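Cell cycle serine/threonine-protein kinase CDC5/MSD2 (Saccharomyces cerevisiae, PDB 6MF4) phosphorylates serine and threonine residues of cell-cycle proteins to drive mitotic exit, here represented by its C-terminal polo-box domain, a phosphoprotein-binding module. Local coordinates at residues Phe139-Tyr144 with Arg162-His167; Ser143-Asp146 with Trp150-Ser153; Gln220-Phe223 with His227-Ala230; Tyr240-His245 with Pro262-Ser267. All blocks are in the same frame, centred on the assembly; numbering follows the deposited sequence.

Contact 1. Residues Phe139-Tyr144 with Arg162-His167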
# COMPACT_ATOMS: atom_id res chain seq x y z
N PHE A 139 10.21 3.96 -16.50
CA PHE A 139 8.98 3.38 -15.98
C PHE A 139 9.04 1.86 -16.00
O PHE A 139 9.82 1.26 -16.75
CB PHE A 139 7.75 3.89 -16.76
CG PHE A 139 7.62 3.34 -18.16
CD1 PHE A 139 8.22 3.98 -19.23
CD2 PHE A 139 6.86 2.20 -18.40
CE1 PHE A 139 8.08 3.49 -20.52
CE2 PHE A 139 6.72 1.71 -19.69
CZ PHE A 139 7.34 2.35 -20.75
N TRP A 140 8.23 1.25 -15.14
CA TRP A 140 7.99 -0.18 -15.13
C TRP A 140 6.64 -0.50 -15.75
O TRP A 140 5.66 0.17 -15.45
CB TRP A 140 7.99 -0.75 -13.71
CG TRP A 140 9.27 -0.66 -12.97
CD1 TRP A 140 9.61 0.27 -12.03
CD2 TRP A 140 10.39 -1.54 -13.09
NE1 TRP A 140 10.87 0.01 -11.55
CE2 TRP A 140 11.37 -1.09 -12.19
CE3 TRP A 140 10.65 -2.68 -13.86
CZ2 TRP A 140 12.60 -1.73 -12.04
CZ3 TRP A 140 11.87 -3.31 -13.72
CH2 TRP A 140 12.83 -2.84 -12.81
N TYR A 141 6.60 -1.51 -16.61
CA TYR A 141 5.34 -2.11 -17.03
C TYR A 141 5.15 -3.41 -16.27
O TYR A 141 5.97 -4.33 -16.38
CB TYR A 141 5.31 -2.36 -18.54
CG TYR A 141 4.04 -3.06 -18.99
CD1 TYR A 141 2.80 -2.45 -18.83
CD2 TYR A 141 4.08 -4.32 -19.57
CE1 TYR A 141 1.64 -3.08 -19.24
CE2 TYR A 141 2.93 -4.95 -19.98
CZ TYR A 141 1.71 -4.33 -19.82
OH TYR A 141 0.55 -4.96 -20.22
N ILE A 142 4.09 -3.48 -15.48
CA ILE A 142 3.84 -4.60 -14.59
C ILE A 142 2.62 -5.39 -15.05
O ILE A 142 1.53 -4.84 -15.19
CB ILE A 142 3.63 -4.13 -13.14
CG1 ILE A 142 4.84 -3.32 -12.68
CG2 ILE A 142 3.43 -5.32 -12.22
CD1 ILE A 142 4.57 -2.43 -11.51
N SER A 143 2.82 -6.68 -15.28
CA SER A 143 1.77 -7.55 -15.80
C SER A 143 1.75 -8.87 -15.05
O SER A 143 2.61 -9.13 -14.20
CB SER A 143 1.97 -7.79 -17.29
OG SER A 143 3.26 -8.33 -17.53
N TYR A 144 0.78 -9.72 -15.37
CA TYR A 144 0.64 -10.99 -14.68
C TYR A 144 1.63 -12.03 -15.17
O TYR A 144 2.07 -12.01 -16.32
CB TYR A 144 -0.79 -11.52 -14.83
CG TYR A 144 -1.82 -10.76 -14.02
CD1 TYR A 144 -1.59 -10.42 -12.69
CD2 TYR A 144 -3.02 -10.36 -14.60
CE1 TYR A 144 -2.53 -9.71 -11.96
CE2 TYR A 144 -3.96 -9.65 -13.88
CZ TYR A 144 -3.71 -9.33 -12.57
OH TYR A 144 -4.67 -8.63 -11.86
N ARG A 162 6.10 0.69 -28.78
CA ARG A 162 4.85 1.01 -29.46
C ARG A 162 3.62 0.35 -28.83
O ARG A 162 2.54 0.95 -28.81
CB ARG A 162 4.95 0.60 -30.93
CG ARG A 162 5.56 -0.77 -31.17
CD ARG A 162 6.21 -0.88 -32.55
NE ARG A 162 6.38 -2.28 -32.93
CZ ARG A 162 6.85 -2.69 -34.10
NH1 ARG A 162 6.96 -3.99 -34.34
NH2 ARG A 162 7.21 -1.81 -35.03
N GLU A 163 3.76 -0.87 -28.31
CA GLU A 163 2.61 -1.57 -27.76
C GLU A 163 2.20 -1.02 -26.39
O GLU A 163 1.18 -1.43 -25.84
CB GLU A 163 2.87 -3.08 -27.67
CG GLU A 163 3.90 -3.52 -26.65
CD GLU A 163 5.32 -3.53 -27.20
OE1 GLU A 163 5.57 -2.91 -28.26
OE2 GLU A 163 6.19 -4.16 -26.56
N LEU A 164 2.98 -0.08 -25.85
CA LEU A 164 2.62 0.60 -24.61
C LEU A 164 2.36 2.09 -24.83
O LEU A 164 2.22 2.85 -23.87
CB LEU A 164 3.73 0.42 -23.56
CG LEU A 164 3.98 -1.00 -23.06
CD1 LEU A 164 5.13 -1.03 -22.05
CD2 LEU A 164 2.72 -1.61 -22.44
N SER A 165 2.27 2.50 -26.09
CA SER A 165 2.10 3.91 -26.40
C SER A 165 0.82 4.48 -25.79
O SER A 165 0.85 5.55 -25.19
CB SER A 165 2.09 4.13 -27.91
OG SER A 165 1.97 5.51 -28.21
N ARG A 166 -0.31 3.78 -25.93
CA ARG A 166 -1.56 4.33 -25.42
C ARG A 166 -1.55 4.35 -23.89
O ARG A 166 -2.13 5.24 -23.27
CB ARG A 166 -2.77 3.57 -25.96
CG ARG A 166 -2.87 2.11 -25.57
CD ARG A 166 -4.27 1.56 -25.89
NE ARG A 166 -4.64 1.70 -27.30
CZ ARG A 166 -4.47 0.75 -28.23
NH1 ARG A 166 -3.92 -0.41 -27.92
NH2 ARG A 166 -4.86 0.97 -29.48
N HIS A 167 -0.87 3.38 -23.28
CA HIS A 167 -0.74 3.34 -21.83
C HIS A 167 -0.04 4.61 -21.33
O HIS A 167 -0.44 5.20 -20.33
CB HIS A 167 0.05 2.11 -21.36
CG HIS A 167 -0.49 0.81 -21.87
ND1 HIS A 167 -0.47 0.47 -23.20
CD2 HIS A 167 -1.04 -0.24 -21.21
CE1 HIS A 167 -1.00 -0.73 -23.35
NE2 HIS A 167 -1.35 -1.19 -22.16
O HOH W 1 -2.01 -3.66 -20.73

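Contact 2. Residues Ser143-Asp146 with Trp150-Ser153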
# COMPACT_ATOMS: atom_id res chain seq x y z
N SER A 143 2.82 -6.68 -15.28
CA SER A 143 1.77 -7.55 -15.80
C SER A 143 1.75 -8.87 -15.05
O SER A 143 2.61 -9.13 -14.20
CB SER A 143 1.97 -7.79 -17.29
OG SER A 143 3.26 -8.33 -17.53
N TYR A 144 0.78 -9.72 -15.37
CA TYR A 144 0.64 -10.99 -14.68
C TYR A 144 1.63 -12.03 -15.17
O TYR A 144 2.07 -12.01 -16.32
CB TYR A 144 -0.79 -11.52 -14.83
CG TYR A 144 -1.82 -10.76 -14.02
CD1 TYR A 144 -1.59 -10.42 -12.69
CD2 TYR A 144 -3.02 -10.36 -14.60
CE1 TYR A 144 -2.53 -9.71 -11.96
CE2 TYR A 144 -3.96 -9.65 -13.88
CZ TYR A 144 -3.71 -9.33 -12.57
OH TYR A 144 -4.67 -8.63 -11.86
N ASP A 145 1.99 -12.93 -14.27
CA ASP A 145 2.96 -13.98 -14.52
C ASP A 145 2.48 -15.27 -13.86
O ASP A 145 2.05 -15.25 -12.71
CB ASP A 145 4.34 -13.58 -13.99
CG ASP A 145 5.39 -14.65 -14.21
OD1 ASP A 145 5.84 -14.79 -15.37
OD2 ASP A 145 5.76 -15.33 -13.24
N ASP A 146 2.57 -16.37 -14.59
CA ASP A 146 1.97 -17.63 -14.14
C ASP A 146 2.81 -18.32 -13.06
O ASP A 146 2.43 -19.39 -12.58
CB ASP A 146 1.76 -18.57 -15.33
CG ASP A 146 3.03 -18.82 -16.13
OD1 ASP A 146 4.13 -18.76 -15.55
OD2 ASP A 146 2.91 -19.08 -17.35
N TRP A 150 3.14 -11.31 -10.37
CA TRP A 150 3.45 -10.11 -11.13
C TRP A 150 4.87 -10.17 -11.66
O TRP A 150 5.76 -10.69 -11.00
CB TRP A 150 3.31 -8.84 -10.27
CG TRP A 150 1.95 -8.55 -9.75
CD1 TRP A 150 1.01 -7.74 -10.32
CD2 TRP A 150 1.38 -9.03 -8.53
NE1 TRP A 150 -0.12 -7.70 -9.54
CE2 TRP A 150 0.08 -8.48 -8.43
CE3 TRP A 150 1.83 -9.87 -7.52
CZ2 TRP A 150 -0.76 -8.75 -7.36
CZ3 TRP A 150 0.99 -10.14 -6.45
CH2 TRP A 150 -0.29 -9.58 -6.38
N VAL A 151 5.07 -9.64 -12.86
CA VAL A 151 6.41 -9.45 -13.40
C VAL A 151 6.53 -8.02 -13.90
O VAL A 151 5.57 -7.46 -14.43
CB VAL A 151 6.73 -10.45 -14.53
CG1 VAL A 151 5.73 -10.33 -15.66
CG2 VAL A 151 8.16 -10.25 -15.04
N ALA A 152 7.71 -7.44 -13.73
CA ALA A 152 7.96 -6.05 -14.11
C ALA A 152 9.04 -5.97 -15.18
O ALA A 152 10.06 -6.66 -15.10
CB ALA A 152 8.35 -5.23 -12.89
N SER A 153 8.79 -5.13 -16.18
CA SER A 153 9.75 -4.85 -17.24
C SER A 153 10.17 -3.39 -17.21
O SER A 153 9.34 -2.49 -17.15
CB SER A 153 9.15 -5.20 -18.60
OG SER A 153 9.07 -6.61 -18.77
O HOH W 2 5.49 -6.87 -17.57

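Contact 3. Residues Gln220-Phe223 with His227-Ala230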
# COMPACT_ATOMS: atom_id res chain seq x y z
N GLN A 220 -1.88 0.50 3.88
CA GLN A 220 -2.23 1.86 4.24
C GLN A 220 -3.74 2.00 4.33
O GLN A 220 -4.48 1.48 3.49
CB GLN A 220 -1.67 2.86 3.23
CG GLN A 220 -1.95 4.30 3.59
CD GLN A 220 -1.26 5.26 2.65
OE1 GLN A 220 -0.21 4.95 2.09
NE2 GLN A 220 -1.85 6.44 2.47
N PHE A 221 -4.19 2.72 5.36
CA PHE A 221 -5.61 2.94 5.60
C PHE A 221 -5.89 4.42 5.74
O PHE A 221 -5.42 5.06 6.68
CB PHE A 221 -6.05 2.19 6.85
CG PHE A 221 -5.75 0.72 6.82
CD1 PHE A 221 -4.50 0.24 7.16
CD2 PHE A 221 -6.73 -0.19 6.44
CE1 PHE A 221 -4.22 -1.11 7.12
CE2 PHE A 221 -6.45 -1.54 6.41
CZ PHE A 221 -5.20 -2.00 6.75
N ASN A 222 -6.65 4.96 4.79
CA ASN A 222 -7.06 6.37 4.81
C ASN A 222 -8.50 6.48 5.31
O ASN A 222 -9.43 6.10 4.60
CB ASN A 222 -6.95 6.99 3.42
CG ASN A 222 -5.51 7.16 2.96
OD1 ASN A 222 -4.57 6.70 3.60
ND2 ASN A 222 -5.35 7.84 1.83
N PHE A 223 -8.67 7.02 6.51
CA PHE A 223 -9.99 7.13 7.12
C PHE A 223 -10.65 8.46 6.74
O PHE A 223 -9.98 9.40 6.33
CB PHE A 223 -9.88 6.98 8.64
CG PHE A 223 -9.27 5.68 9.07
CD1 PHE A 223 -10.06 4.56 9.30
CD2 PHE A 223 -7.89 5.56 9.23
CE1 PHE A 223 -9.49 3.36 9.68
CE2 PHE A 223 -7.33 4.36 9.61
CZ PHE A 223 -8.12 3.26 9.84
N HIS A 227 -7.19 11.24 8.96
CA HIS A 227 -6.12 10.56 9.66
C HIS A 227 -5.80 9.32 8.83
O HIS A 227 -6.71 8.64 8.37
CB HIS A 227 -6.51 10.19 11.09
CG HIS A 227 -6.88 11.37 11.95
ND1 HIS A 227 -5.96 12.30 12.37
CD2 HIS A 227 -8.07 11.75 12.49
CE1 HIS A 227 -6.56 13.21 13.12
NE2 HIS A 227 -7.84 12.90 13.20
N LYS A 228 -4.52 9.06 8.62
CA LYS A 228 -4.09 7.88 7.89
C LYS A 228 -3.15 7.07 8.74
O LYS A 228 -2.38 7.60 9.54
CB LYS A 228 -3.41 8.24 6.58
CG LYS A 228 -4.07 9.33 5.79
CD LYS A 228 -3.25 9.62 4.53
CE LYS A 228 -3.65 10.93 3.89
NZ LYS A 228 -5.09 11.20 4.04
N MET A 229 -3.20 5.76 8.55
CA MET A 229 -2.32 4.85 9.24
C MET A 229 -1.77 3.84 8.26
O MET A 229 -2.49 3.34 7.39
CB MET A 229 -3.05 4.15 10.38
CG MET A 229 -3.35 5.07 11.55
SD MET A 229 -4.46 4.34 12.76
CE MET A 229 -3.69 2.75 13.03
N ALA A 230 -0.47 3.56 8.38
CA ALA A 230 0.17 2.53 7.59
C ALA A 230 0.76 1.47 8.51
O ALA A 230 1.42 1.78 9.49
CB ALA A 230 1.25 3.13 6.70
O HOH W 3 -7.49 9.90 4.99

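Contact 4. Residues Tyr240-His245 with Pro262-Ser267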
# COMPACT_ATOMS: atom_id res chain seq x y z
N TYR A 240 1.71 6.73 11.72
CA TYR A 240 0.59 7.64 11.77
C TYR A 240 0.89 8.84 10.89
O TYR A 240 1.97 9.41 10.95
CB TYR A 240 0.29 8.08 13.20
CG TYR A 240 -0.76 9.16 13.26
CD1 TYR A 240 -2.11 8.85 13.18
CD2 TYR A 240 -0.40 10.49 13.37
CE1 TYR A 240 -3.07 9.83 13.23
CE2 TYR A 240 -1.36 11.48 13.42
CZ TYR A 240 -2.69 11.15 13.35
OH TYR A 240 -3.63 12.15 13.39
N ILE A 241 -0.09 9.19 10.07
CA ILE A 241 0.00 10.36 9.22
C ILE A 241 -1.13 11.30 9.60
O ILE A 241 -2.30 10.98 9.39
CB ILE A 241 -0.09 9.98 7.73
CG1 ILE A 241 0.94 8.90 7.38
CG2 ILE A 241 0.10 11.21 6.85
CD1 ILE A 241 0.45 7.91 6.34
N SER A 242 -0.78 12.44 10.18
CA SER A 242 -1.79 13.38 10.66
C SER A 242 -2.47 14.09 9.49
O SER A 242 -1.98 14.03 8.36
CB SER A 242 -1.15 14.41 11.59
OG SER A 242 -0.42 15.37 10.84
N PRO A 243 -3.61 14.75 9.75
CA PRO A 243 -4.32 15.50 8.71
C PRO A 243 -3.49 16.62 8.09
O PRO A 243 -3.89 17.17 7.06
CB PRO A 243 -5.54 16.07 9.45
CG PRO A 243 -5.76 15.15 10.60
CD PRO A 243 -4.39 14.68 11.00
N SER A 244 -2.35 16.95 8.71
CA SER A 244 -1.41 17.92 8.14
C SER A 244 -0.18 17.20 7.57
O SER A 244 0.81 17.84 7.19
CB SER A 244 -0.97 18.93 9.21
OG SER A 244 -0.36 18.29 10.31
N HIS A 245 -0.25 15.87 7.53
CA HIS A 245 0.71 15.01 6.84
C HIS A 245 2.02 14.89 7.60
O HIS A 245 3.06 14.57 7.01
CB HIS A 245 0.97 15.51 5.41
CG HIS A 245 -0.25 15.47 4.54
ND1 HIS A 245 -0.33 16.14 3.34
CD2 HIS A 245 -1.43 14.84 4.70
CE1 HIS A 245 -1.52 15.93 2.80
NE2 HIS A 245 -2.21 15.14 3.61
N PRO A 262 0.72 8.97 20.09
CA PRO A 262 1.31 10.14 20.74
C PRO A 262 1.11 11.43 19.95
O PRO A 262 1.40 11.47 18.75
CB PRO A 262 2.79 9.78 20.83
CG PRO A 262 2.80 8.30 20.92
CD PRO A 262 1.68 7.85 20.02
N GLY A 263 0.61 12.46 20.62
CA GLY A 263 0.42 13.76 20.00
C GLY A 263 -0.92 13.96 19.33
O GLY A 263 -1.26 15.07 18.93
N TYR A 264 -1.70 12.88 19.21
CA TYR A 264 -2.96 12.93 18.48
C TYR A 264 -4.07 12.15 19.18
O TYR A 264 -4.54 11.13 18.68
CB TYR A 264 -2.76 12.40 17.06
CG TYR A 264 -1.79 13.25 16.27
CD1 TYR A 264 -2.22 14.38 15.59
CD2 TYR A 264 -0.44 12.93 16.23
CE1 TYR A 264 -1.34 15.16 14.88
CE2 TYR A 264 0.45 13.71 15.52
CZ TYR A 264 -0.00 14.82 14.85
OH TYR A 264 0.88 15.60 14.14
N PRO A 265 -4.50 12.65 20.35
CA PRO A 265 -5.55 11.99 21.14
C PRO A 265 -6.90 11.92 20.42
O PRO A 265 -7.75 11.14 20.84
CB PRO A 265 -5.64 12.86 22.40
CG PRO A 265 -4.93 14.12 22.09
CD PRO A 265 -3.94 13.83 21.02
N GLU A 266 -7.08 12.71 19.37
CA GLU A 266 -8.34 12.72 18.63
C GLU A 266 -8.39 11.67 17.53
O GLU A 266 -9.39 11.55 16.82
CB GLU A 266 -8.59 14.10 18.01
CG GLU A 266 -7.70 14.47 16.82
CD GLU A 266 -6.36 15.06 17.23
OE1 GLU A 266 -5.93 14.84 18.39
OE2 GLU A 266 -5.74 15.75 16.40
N SER A 267 -7.31 10.91 17.36
CA SER A 267 -7.21 10.02 16.21
C SER A 267 -7.98 8.72 16.41
O SER A 267 -8.14 7.96 15.46
CB SER A 267 -5.74 9.72 15.90
OG SER A 267 -5.07 9.19 17.03

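Contact 1. Residues Phe139-Tyr144 with Arg162-His167
L164 and Y141 form the close-packed part of this contact. Methyl CD2 of L164 stands 3.7 Å from the centroid of the Y141 ring and 12° off the ring normal, which is CH-pi geometry over the middle of one face. The same methyl also lies over the centre of the H167 ring, 3.8 Å above its plane. The other methyl, CD1, reaches 3.8 Å from CB of Y141 and also meets F139, at the edge of that ring, 4.0 Å from CE2. With CG anti to the carbonyl carbon (chi1 -65°), L164 presents both methyls to strand 138-145. L164 is the N-cap residue of helix 165-178, so residues at the helix start meet the sheet of polo box 1. Y141 turns its edge to the H167 ring in an offset edge-to-face pair, centroids 5.9 Å apart and planes at 79°. The solvent side lies beyond: a water joins Y141 OH and H167 NE2, 2.9 Å from each, in the imidazole plane at its edge. No direct hydrogen bond crosses, which suggests that, between these segments, apolar and CH-pi packing carries the contact while water serves the polar ring ends.

Contact 2. Residues Ser143-Asp146 with Trp150-Ser153
The rings of Y144 and W150 lie side by side and point the same way, yet they neither stack nor meet edge to face: the phenol and the five-membered ring of the indole are inclined at 46°, with centroids 5.7 Å apart. The nearest approach, CE1 of Y144 to NE1 of W150 at 4.0 Å, is oblique to both rings. Outside the pair, F199 meets the indole edge-to-face, and both residues also touch S58 of helix 56-82.

Behind the rings the backbones form the end of the beta hairpin of strands 138-145 and 149-156 in polo box 1. S143 and V151 are an antiparallel hydrogen-bonded pair: S143 N donates to V151 O at 3.0 Å, and V151 N to S143 O at 2.8 Å. Both bonds are nearly straight, with angles of 166° and 167° at the hydrogen. The next pair, Y144 with W150, is non-hydrogen-bonded; its side chains leave the backbone in diverging directions before their rings come together. In both residues CG is anti to the carbonyl carbon.

The face carrying S143 and V151 is the more exposed one. CG1 of V151 packs against S143 O at 3.6 Å, against S143 OG at 3.7 Å and against CB of D145 at 3.9 Å. A water bound to S143 OG also donates to V151 O, giving that carbonyl a second donor beside S143 N. Carboxylate oxygen OD2 of D145 instead accepts from the backbone N-H groups of R147 and E148 in the connecting turn.

Contact 3. Residues Gln220-Phe223 with His227-Ala230
The unusual feature here is a lysine whose aliphatic chain, rather than its charge, meets an amide: CD of K228 comes within 3.3 Å of OD1 of N222, with CG of K228 alongside. That same oxygen accepts a hydrogen bond from Q220 NE2 at 3.0 Å, lying in the carbonyl plane on a lone pair, while the donor amide has OD1 only 9° out of its own plane. The bond links two residues of one strand and probably helps fix the rotation of both amides; for Q220 a second bond contributes, OE1 accepting from the backbone N of V99. The chain of K228 bends only at its last torsion (chi4 -34°), and NZ reaches a water that in turn donates to F223 O.

The frame is the antiparallel hairpin of strands 219-223 and 228-232 in polo box 2. F221 and M229 are a hydrogen-bonded pair, with F221 N donating to M229 O at 2.7 Å and M229 N returning a bond to F221 O at 3.0 Å. Next to the turn, F223 N donates to H227 O over a longer 3.2 Å, and that carbonyl also lies at the edge of the F223 ring.

The sulfur of M229 approaches CE2 of F223 at 4.3 Å, an oblique Met-aromatic contact. Contacts toward helix 269-283 are largely apolar, I276 packing against F221 and M229, though K272 adds a cation-pi contact with F223. The opposite face carries a single amide-amide bond, between buried Q220 and partly exposed N222, whose oxygen rests against lysine methylenes while water serves the ammonium.

Contact 4. Residues Tyr240-His245 with Pro262-Ser267
Y240 and Y264 make the closest meeting. CE2 of Y240 stands over one face of the Y264 ring, offset toward its rim, and comes 3.3 Å from CD2 of Y264. The planes are inclined at 40° with centroids 4.6 Å apart, so the pair is oblique, neither a stack nor an edge-to-face arrangement. The phenol oxygen of Y240 extends past the same ring, 3.4 Å from CD1 of Y264. Two serines complete this shell: CB of S242 lies 3.4 Å from CE1 of Y264, and CB of S267 lies 3.8 Å from CE1 of Y240. Y264 is therefore touched by two residues of 240-245, and Y240 by two residues of 262-267.

Hydrogen bonds within each segment probably help position these groups. On one side, Y264 O accepts from both S267 N and S267 OG, the latter at 2.6 Å; with chi1 of 55°, the S267 hydroxyl sits between its own backbone N and carbonyl carbon and turns back to that oxygen. On the other, a type I turn from S242 to H245 is closed by H245 N donating to S242 O at 2.7 Å. Within that turn S242 OG and S244 OG bond to each other at 3.0 Å. From outside, an unusually short hydrogen bond links Y240 OH to H227 ND1, and S242 OG is also bonded to E246 N.

Within polo box 2, the contact joins the end of strand 237-241 and the turn leading to strand 247-251 to the loop that runs from helix 252-258 to helix 269-283.

In the fold
Contacts 1 and 2 belong to polo box 1 and share S143 and Y144 of strand 138-145; a probable backbone hydrogen bond from S153 N to Y141 O joins them. Contacts 3 and 4 lie in polo box 2, across the chain's centre, and meet through K228 O and I241 N of neighbouring strands. Contact 3 is buried and near the centre of the chain, whereas contact 2 is a surface hairpin end; both are held by backbone bonds. Contacts 1 and 4, with centres 38 Å apart in different polo boxes, have no direct hydrogen bond between their segments: partly buried contact 1 sets leucine methyls against strand aromatics, buried contact 4 a loop tyrosine against a strand tyrosine.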